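Local coordinates for antifreeze protein (Marinomonas primoryensis, PDB 3P4G) that binds ice through anchored clathrate waters and acts as a hyperactive, calcium-dependent antifreeze protein with a right-handed, calcium-binding beta-helix, at residues D84-A89 with G94-G99; V124-G127 with D133-A136; V240-Q245 with A250-G255. One frame throughout, in Å; residues are numbered along the deposited sequence. Where two conformers were deposited one is given.

Interaction 1: residues D84-A89 with G94-G99; sequences DQLYVA and GKIDAG. With CA (calcium ion), chain G; CA (calcium ion), chain F; CA (calcium ion), chain H.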
loop_
_atom_site.group_PDB
_atom_site.type_symbol
_atom_site.label_atom_id
_atom_site.label_comp_id
_atom_site.label_asym_id
_atom_site.label_seq_id
_atom_site.Cartn_x
_atom_site.Cartn_y
_atom_site.Cartn_z
ATOM N N ASP A 84 10.205 17.435 12.576
ATOM C CA ASP A 84 11.632 17.213 12.230
ATOM C C ASP A 84 11.826 16.857 10.777
ATOM O O ASP A 84 10.903 16.311 10.151
ATOM C CB ASP A 84 12.208 16.122 13.114
ATOM C CG ASP A 84 12.039 16.433 14.605
ATOM O OD1 ASP A 84 12.663 17.401 15.142
ATOM O OD2 ASP A 84 11.258 15.734 15.275
ATOM N N GLN A 85 13.028 17.113 10.253
ATOM C CA GLN A 85 13.268 16.886 8.810
ATOM C C GLN A 85 14.565 16.115 8.685
ATOM O O GLN A 85 15.617 16.575 9.185
ATOM C CB GLN A 85 13.398 18.224 8.127
ATOM C CG GLN A 85 13.424 18.123 6.592
ATOM C CD GLN A 85 13.400 19.501 5.939
ATOM O OE1 GLN A 85 12.755 20.421 6.439
ATOM N NE2 GLN A 85 14.116 19.644 4.825
ATOM N N LEU A 86 14.483 14.944 8.073
ATOM C CA LEU A 86 15.633 14.036 7.939
ATOM C C LEU A 86 15.951 13.751 6.507
ATOM O O LEU A 86 15.047 13.490 5.688
ATOM C CB LEU A 86 15.368 12.736 8.731
ATOM C CG LEU A 86 16.360 11.585 8.480
ATOM C CD1 LEU A 86 17.770 12.017 8.949
ATOM C CD2 LEU A 86 15.881 10.344 9.260
ATOM N N TYR A 87 17.249 13.836 6.163
ATOM C CA TYR A 87 17.700 13.431 4.847
ATOM C C TYR A 87 18.807 12.401 5.075
ATOM O O TYR A 87 19.696 12.633 5.876
ATOM C CB TYR A 87 18.261 14.632 4.103
ATOM C CG TYR A 87 18.937 14.241 2.792
ATOM C CD1 TYR A 87 18.180 13.959 1.658
ATOM C CD2 TYR A 87 20.323 14.163 2.707
ATOM C CE1 TYR A 87 18.808 13.591 0.462
ATOM C CE2 TYR A 87 20.958 13.816 1.513
ATOM C CZ TYR A 87 20.198 13.547 0.406
ATOM O OH TYR A 87 20.809 13.173 -0.775
ATOM N N VAL A 88 18.694 11.248 4.441
ATOM C CA VAL A 88 19.785 10.247 4.389
ATOM C C VAL A 88 20.093 9.889 2.905
ATOM O O VAL A 88 19.189 9.399 2.206
ATOM C CB VAL A 88 19.388 8.962 5.152
ATOM C CG1 VAL A 88 20.504 7.930 4.980
ATOM C CG2 VAL A 88 19.125 9.241 6.631
ATOM N N ALA A 89 21.325 10.110 2.422
ATOM C CA ALA A 89 21.661 9.796 1.029
ATOM C C ALA A 89 21.966 8.314 0.803
ATOM O O ALA A 89 21.842 7.830 -0.311
ATOM C CB ALA A 89 22.867 10.636 0.583
ATOM N N GLY A 94 19.864 0.874 10.712
ATOM C CA GLY A 94 19.501 1.008 12.132
ATOM C C GLY A 94 18.185 1.782 12.223
ATOM O O GLY A 94 17.875 2.630 11.348
ATOM N N LYS A 95 17.396 1.475 13.262
ATOM C CA LYS A 95 16.027 1.964 13.346
ATOM C C LYS A 95 15.925 3.494 13.386
ATOM O O LYS A 95 16.669 4.141 14.095
ATOM C CB LYS A 95 15.325 1.385 14.588
ATOM C CG LYS A 95 13.897 1.964 14.802
ATOM C CD LYS A 95 13.184 1.256 15.988
ATOM C CE LYS A 95 11.806 1.880 16.145
ATOM N NZ LYS A 95 11.048 1.162 17.202
ATOM N N ILE A 96 14.966 4.039 12.652
ATOM C CA ILE A 96 14.647 5.487 12.706
ATOM C C ILE A 96 13.310 5.656 13.413
ATOM O O ILE A 96 12.331 4.942 13.126
ATOM C CB ILE A 96 14.559 6.107 11.307
ATOM C CG1 ILE A 96 15.959 6.120 10.626
ATOM C CG2 ILE A 96 13.997 7.583 11.359
ATOM C CD1 ILE A 96 15.855 6.489 9.137
ATOM N N ASP A 97 13.270 6.599 14.353
ATOM C CA ASP A 97 11.988 6.996 14.933
ATOM C C ASP A 97 11.895 8.519 14.722
ATOM O O ASP A 97 12.771 9.272 15.187
ATOM C CB ASP A 97 12.007 6.676 16.417
ATOM C CG ASP A 97 10.756 7.178 17.167
ATOM O OD1 ASP A 97 9.729 7.566 16.538
ATOM O OD2 ASP A 97 10.817 7.122 18.439
ATOM N N ALA A 98 10.879 8.941 13.988
ATOM C CA ALA A 98 10.650 10.377 13.769
ATOM C C ALA A 98 9.898 11.016 14.958
ATOM O O ALA A 98 9.862 12.242 15.089
ATOM C CB ALA A 98 9.901 10.614 12.431
ATOM N N GLY A 99 9.378 10.208 15.856
ATOM C CA GLY A 99 8.636 10.678 17.021
ATOM C C GLY A 99 7.320 11.385 16.751
ATOM O O GLY A 99 6.757 11.387 15.628
HETATM CA CA CA G . 9.283 14.492 15.474
HETATM CA CA CA F . 12.899 17.038 17.416
HETATM CA CA CA H . 5.676 12.016 13.558
#

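Interaction 2: residues V124-G127 with D133-A136; sequences VYIG and DLDA. With CA (calcium ion), chain I.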
loop_
_atom_site.group_PDB
_atom_site.type_symbol
_atom_site.label_atom_id
_atom_site.label_comp_id
_atom_site.label_asym_id
_atom_site.label_seq_id
_atom_site.Cartn_x
_atom_site.Cartn_y
_atom_site.Cartn_z
ATOM N N VAL A 124 7.103 10.350 4.320
ATOM C CA VAL A 124 8.272 9.423 4.277
ATOM C C VAL A 124 8.547 9.076 2.820
ATOM O O VAL A 124 7.626 8.607 2.116
ATOM C CB VAL A 124 8.013 8.128 5.101
ATOM C CG1 VAL A 124 9.249 7.161 5.098
ATOM C CG2 VAL A 124 7.677 8.466 6.532
ATOM N N TYR A 125 9.790 9.291 2.366
ATOM C CA TYR A 125 10.211 8.901 1.040
ATOM C C TYR A 125 11.434 7.990 1.247
ATOM O O TYR A 125 12.390 8.362 1.999
ATOM C CB TYR A 125 10.659 10.133 0.250
ATOM C CG TYR A 125 11.241 9.863 -1.114
ATOM C CD1 TYR A 125 10.488 10.090 -2.270
ATOM C CD2 TYR A 125 12.569 9.391 -1.271
ATOM C CE1 TYR A 125 11.006 9.829 -3.519
ATOM C CE2 TYR A 125 13.089 9.144 -2.517
ATOM C CZ TYR A 125 12.288 9.352 -3.646
ATOM O OH TYR A 125 12.801 9.153 -4.905
ATOM N N ILE A 126 11.364 6.810 0.627
ATOM C CA ILE A 126 12.452 5.832 0.610
ATOM C C ILE A 126 12.678 5.543 -0.888
ATOM O O ILE A 126 11.774 5.028 -1.590
ATOM C CB ILE A 126 12.101 4.586 1.373
ATOM C CG1 ILE A 126 12.167 4.895 2.880
ATOM C CG2 ILE A 126 13.068 3.392 1.039
ATOM C CD1 ILE A 126 11.324 3.852 3.762
ATOM N N GLY A 127 13.878 5.849 -1.364
ATOM C CA GLY A 127 14.165 5.757 -2.821
ATOM C C GLY A 127 14.383 4.285 -3.276
ATOM O O GLY A 127 14.021 3.850 -4.394
ATOM N N ASP A 133 10.431 -3.209 8.824
ATOM C CA ASP A 133 9.022 -2.910 9.013
ATOM C C ASP A 133 8.823 -1.440 9.197
ATOM O O ASP A 133 9.456 -0.836 10.047
ATOM C CB ASP A 133 8.464 -3.593 10.279
ATOM C CG ASP A 133 8.413 -5.101 10.158
ATOM O OD1 ASP A 133 8.506 -5.682 9.039
ATOM O OD2 ASP A 133 8.264 -5.736 11.206
ATOM N N LEU A 134 7.942 -0.874 8.392
ATOM C CA LEU A 134 7.597 0.532 8.534
ATOM C C LEU A 134 6.248 0.741 9.190
ATOM O O LEU A 134 5.227 0.051 8.852
ATOM C CB LEU A 134 7.586 1.182 7.134
ATOM C CG LEU A 134 7.447 2.727 7.148
ATOM C CD1 LEU A 134 8.153 3.264 5.927
ATOM C CD2 LEU A 134 6.059 3.172 7.022
ATOM N N ASP A 135 6.197 1.705 10.128
ATOM C CA ASP A 135 4.915 2.098 10.706
ATOM C C ASP A 135 4.754 3.599 10.575
ATOM O O ASP A 135 5.563 4.352 11.125
ATOM C CB ASP A 135 4.821 1.693 12.189
ATOM C CG ASP A 135 3.388 1.716 12.694
ATOM O OD1 ASP A 135 2.872 0.706 13.279
ATOM O OD2 ASP A 135 2.709 2.678 12.407
ATOM N N ALA A 136 3.754 4.052 9.807
ATOM C CA ALA A 136 3.581 5.510 9.620
ATOM C C ALA A 136 2.843 6.108 10.807
ATOM O O ALA A 136 2.783 7.346 10.981
ATOM C CB ALA A 136 2.827 5.804 8.311
HETATM CA CA CA I . 2.077 9.545 11.484
#

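Interaction 3: residues V240-Q245 with A250-G255; sequences VRVQSQ and ANISLG. With CA (calcium ion), chain O; CA (calcium ion), chain P.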
loop_
_atom_site.group_PDB
_atom_site.type_symbol
_atom_site.label_atom_id
_atom_site.label_comp_id
_atom_site.label_asym_id
_atom_site.label_seq_id
_atom_site.Cartn_x
_atom_site.Cartn_y
_atom_site.Cartn_z
ATOM N N VAL A 240 -14.751 -3.250 -8.162
ATOM C CA VAL A 240 -13.495 -3.926 -8.497
ATOM C C VAL A 240 -13.397 -3.953 -10.001
ATOM O O VAL A 240 -14.366 -4.338 -10.689
ATOM C CB VAL A 240 -13.462 -5.362 -7.921
ATOM C CG1 VAL A 240 -12.188 -6.118 -8.355
ATOM C CG2 VAL A 240 -13.531 -5.334 -6.349
ATOM N N ARG A 241 -12.240 -3.565 -10.526
ATOM C CA ARG A 241 -12.045 -3.646 -11.961
ATOM C C ARG A 241 -10.736 -4.412 -12.218
ATOM O O ARG A 241 -9.713 -4.095 -11.597
ATOM C CB ARG A 241 -11.957 -2.266 -12.570
ATOM C CG ARG A 241 -11.622 -2.249 -14.088
ATOM C CD ARG A 241 -12.322 -1.105 -14.755
ATOM N NE ARG A 241 -11.803 0.157 -14.259
ATOM C CZ ARG A 241 -10.683 0.727 -14.723
ATOM N NH1 ARG A 241 -10.003 0.115 -15.686
ATOM N NH2 ARG A 241 -10.223 1.896 -14.214
ATOM N N VAL A 242 -10.805 -5.401 -13.095
ATOM C CA VAL A 242 -9.605 -6.179 -13.504
ATOM C C VAL A 242 -9.454 -6.007 -15.005
ATOM O O VAL A 242 -10.376 -6.298 -15.801
ATOM C CB VAL A 242 -9.685 -7.691 -13.164
ATOM C CG1 VAL A 242 -8.392 -8.459 -13.646
ATOM C CG2 VAL A 242 -9.964 -7.906 -11.676
ATOM N N GLN A 243 -8.275 -5.551 -15.423
ATOM C CA GLN A 243 -8.101 -5.229 -16.849
ATOM C C GLN A 243 -7.459 -6.289 -17.730
ATOM O O GLN A 243 -7.492 -6.156 -18.959
ATOM C CB GLN A 243 -7.305 -3.914 -16.957
ATOM C CG GLN A 243 -7.970 -2.766 -16.248
ATOM C CD GLN A 243 -7.323 -1.456 -16.593
ATOM O OE1 GLN A 243 -6.378 -1.047 -15.947
ATOM N NE2 GLN A 243 -7.850 -0.769 -17.615
ATOM N N SER A 244 -6.865 -7.316 -17.123
ATOM C CA SER A 244 -6.261 -8.421 -17.869
ATOM C C SER A 244 -6.834 -9.759 -17.399
ATOM O O SER A 244 -7.816 -9.777 -16.664
ATOM C CB SER A 244 -4.721 -8.394 -17.762
ATOM O OG SER A 244 -4.184 -7.099 -18.076
ATOM N N GLN A 245 -6.225 -10.870 -17.831
ATOM C CA GLN A 245 -6.762 -12.223 -17.611
ATOM C C GLN A 245 -6.907 -12.517 -16.147
ATOM O O GLN A 245 -6.012 -12.198 -15.354
ATOM C CB GLN A 245 -5.835 -13.275 -18.214
ATOM C CG GLN A 245 -5.735 -13.236 -19.733
ATOM C CD GLN A 245 -4.582 -12.386 -20.254
ATOM O OE1 GLN A 245 -4.214 -11.344 -19.663
ATOM N NE2 GLN A 245 -4.022 -12.808 -21.396
ATOM N N ALA A 250 -7.820 -17.882 -9.332
ATOM C CA ALA A 250 -8.150 -16.634 -8.713
ATOM C C ALA A 250 -9.514 -16.738 -8.019
ATOM O O ALA A 250 -10.395 -17.478 -8.461
ATOM C CB ALA A 250 -8.222 -15.554 -9.751
ATOM N N ASN A 251 -9.681 -15.969 -6.940
ATOM C CA ASN A 251 -10.995 -15.829 -6.308
ATOM C C ASN A 251 -11.307 -14.369 -6.089
ATOM O O ASN A 251 -10.528 -13.669 -5.448
ATOM C CB ASN A 251 -11.033 -16.546 -4.957
ATOM C CG ASN A 251 -12.422 -16.575 -4.373
ATOM O OD1 ASN A 251 -12.924 -15.553 -3.923
ATOM N ND2 ASN A 251 -13.068 -17.733 -4.413
ATOM N N ILE A 252 -12.432 -13.917 -6.632
ATOM C CA ILE A 252 -12.847 -12.505 -6.431
ATOM C C ILE A 252 -14.177 -12.551 -5.738
ATOM O O ILE A 252 -15.176 -12.975 -6.352
ATOM C CB ILE A 252 -12.940 -11.715 -7.776
ATOM C CG1 ILE A 252 -11.580 -11.708 -8.465
ATOM C CG2 ILE A 252 -13.391 -10.232 -7.533
ATOM C CD1 ILE A 252 -11.590 -11.215 -9.935
ATOM N N SER A 253 -14.187 -12.100 -4.479
ATOM C CA SER A 253 -15.408 -12.069 -3.700
ATOM C C SER A 253 -15.717 -10.620 -3.303
ATOM O O SER A 253 -14.845 -9.918 -2.750
ATOM C CB SER A 253 -15.220 -12.963 -2.499
ATOM O OG SER A 253 -15.153 -14.304 -2.951
ATOM N N LEU A 254 -16.940 -10.178 -3.588
ATOM C CA LEU A 254 -17.255 -8.762 -3.428
ATOM C C LEU A 254 -17.785 -8.406 -2.049
ATOM O O LEU A 254 -17.807 -7.217 -1.678
ATOM C CB LEU A 254 -18.221 -8.289 -4.517
ATOM C CG LEU A 254 -17.651 -8.465 -5.936
ATOM C CD1 LEU A 254 -18.595 -7.898 -7.054
ATOM C CD2 LEU A 254 -16.232 -7.883 -6.096
ATOM N N GLY A 255 -18.160 -9.434 -1.293
ATOM C CA GLY A 255 -18.570 -9.228 0.052
ATOM C C GLY A 255 -20.038 -8.772 0.146
ATOM O O GLY A 255 -20.768 -8.699 -0.833
HETATM CA CA CA O . -18.880 -5.318 -0.751
HETATM CA CA CA P . -22.225 -7.989 -2.584
#

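Interaction 1: residues D84-A89 with G94-G99
I96 meets L86 across the interior of one coil of the right-handed beta-helix, the two side chains reaching toward each other tip to tip. Methyl CD2 of L86 sits 3.9 Å from I96 CD1 and equally far from I96 CG2, so a single leucine methyl touches both branches of the isoleucine. With CG1 beside the backbone N (chi1 -67°) and CG2 beside the carbonyl carbon, the two branches of I96 spread apart, and L86 CD2 meets the end of each.

The next residue, D97, sends its side chain out of the contact. Its OD1 accepts a hydrogen bond from the backbone N of G99 at 2.8 Å in an Asx turn, the donor arriving from above the carboxylate plane, 59° out of it.

At A98 the chain reaches calcium. A98 O binds the ion of chain G at 2.4 Å, and D84 OD2 binds the same ion at 2.3 Å; the metal is what joins these two oxygens, which lie 3.8 Å apart. The other carboxylate oxygen, D84 OD1, coordinates the calcium of chain F at 2.3 Å, so D84 bridges two ions along the row. G80, G82, T100 and D103 complete the shared site. G99, at a positive phi (65°) that favours glycine, follows, and its O binds the calcium of chain H; consecutive carbonyls thus serve consecutive metals.

Around this contact, strand 85-88 lies between strands 58-61 and 104-107, with L86 also packing on V59, I61 and L77, while strand 96-97 runs between 77-78 and 115-116 and I96 packs on I105 and I107.

Interaction 2: residues V124-G127 with D133-A136
L134 has its CB directed at the facing strand, and with CG anti to the backbone N (chi1 -171°) the branch continues toward V124 and I126, whose CB atoms also face it; I126 instead holds CG1 beside its N (chi1 -75°), from where CD1 runs across to the leucine. The setting is one coil of a right-handed calcium-binding beta-helix, with strand 123-126 on one face and 134-135 on the other, and this contact forms part of the apolar interior between them. V124 CG1 approaches L134 CD1 tip to tip at 4.1 Å, and I126 CD1 does the same at 3.9 Å. One leucine methyl is therefore the meeting point for two side chains placed two residues apart on the facing strand. The contact has no hydrogen bond across it and rests on dispersion and burial of methyl groups, L134 alone contributing nearly half of the 94 Å² buried.

Y125, between the two aliphatic residues, points the other way and stacks its ring on that of Y106 from the preceding coil. Its backbone bonds to I105 and I107, whereas V124 and I126 bond to the next coil at N142 and Q144, so the strand is stitched to both neighbours. I126 also packs on I145, and A136 on I143, which extends the apolar core into the following coil.

Beyond L134 the chain passes D135, whose OD2 accepts from G137 N, and arrives at the calcium turn. There A136 O binds the calcium of chain I at 2.4 Å, in a site shared with G118, G120, D122, T138 and D141.

Interaction 3: residues V240-Q245 with A250-G255
V240 and L254 have the nearest CA atoms of the two segments, 8.0 Å apart, and the chains run in opposite senses, V240 meeting L254 and V242 meeting I252 through their side chains, too far apart for backbone hydrogen bonds. Side chains fill the gap between them.

The tightest touch is V240 CG2 on L254 CD2, at 3.7 Å. L254 does not aim its CB straight at the valine; CG stands beside the backbone N (chi1 -60°), and the onward run of the chain carries CD2 across so that the two side chains cross obliquely. The other valine methyl, V240 CG1, lies 4.4 Å from I252 CG2, a looser contact. Further along, V242 CG2 comes within 4.1 Å of I252 CD1, although V242 was modelled in two conformers, so that pair is less certain. The core is extended by L261 of the next coil, on which V240, I252 and L254 all pack, and by I231 of the preceding one, which touches V240 and V242.

Polar groups point elsewhere. R241, on the other face of its strand, puts NH1 into a salt bridge with E264. Just after strand 251-253, L254 O binds the calcium of chain O at 2.4 Å and G255 O that of chain P at 2.4 Å. G255 adopts a positive phi (82°), and at its backbone angles a CB would be jammed against the preceding carbonyl O, which calls for glycine. D259 serves both sites, linking the two ions.

Chemically, then, this is a coil of two characters: an interior contact of aliphatic carbons that offers shape and burial but no directional bond, and a calcium-bound edge where backbone oxygens and carboxylates probably fix the turn's position.

Overall arrangement
Each contact spans a single coil of the beta-helix, from a strand of one face to the next strand on the other. Following the chain from the N terminus, interaction 1 closes a short loop of four residues, interaction 2 one of five, and interaction 3 again one of four. They come strictly in series, and none nests within or crosses another. Interactions 1 and 2 are separated by one intervening coil, their centres about 10 Å apart and without touching, whereas interaction 3 has its centre about 39 Å from that of interaction 1, on the opposite side of the chain's centre. All three join the same two faces of the beta-helix, each built mainly of parallel strands, and sample one repeated construction.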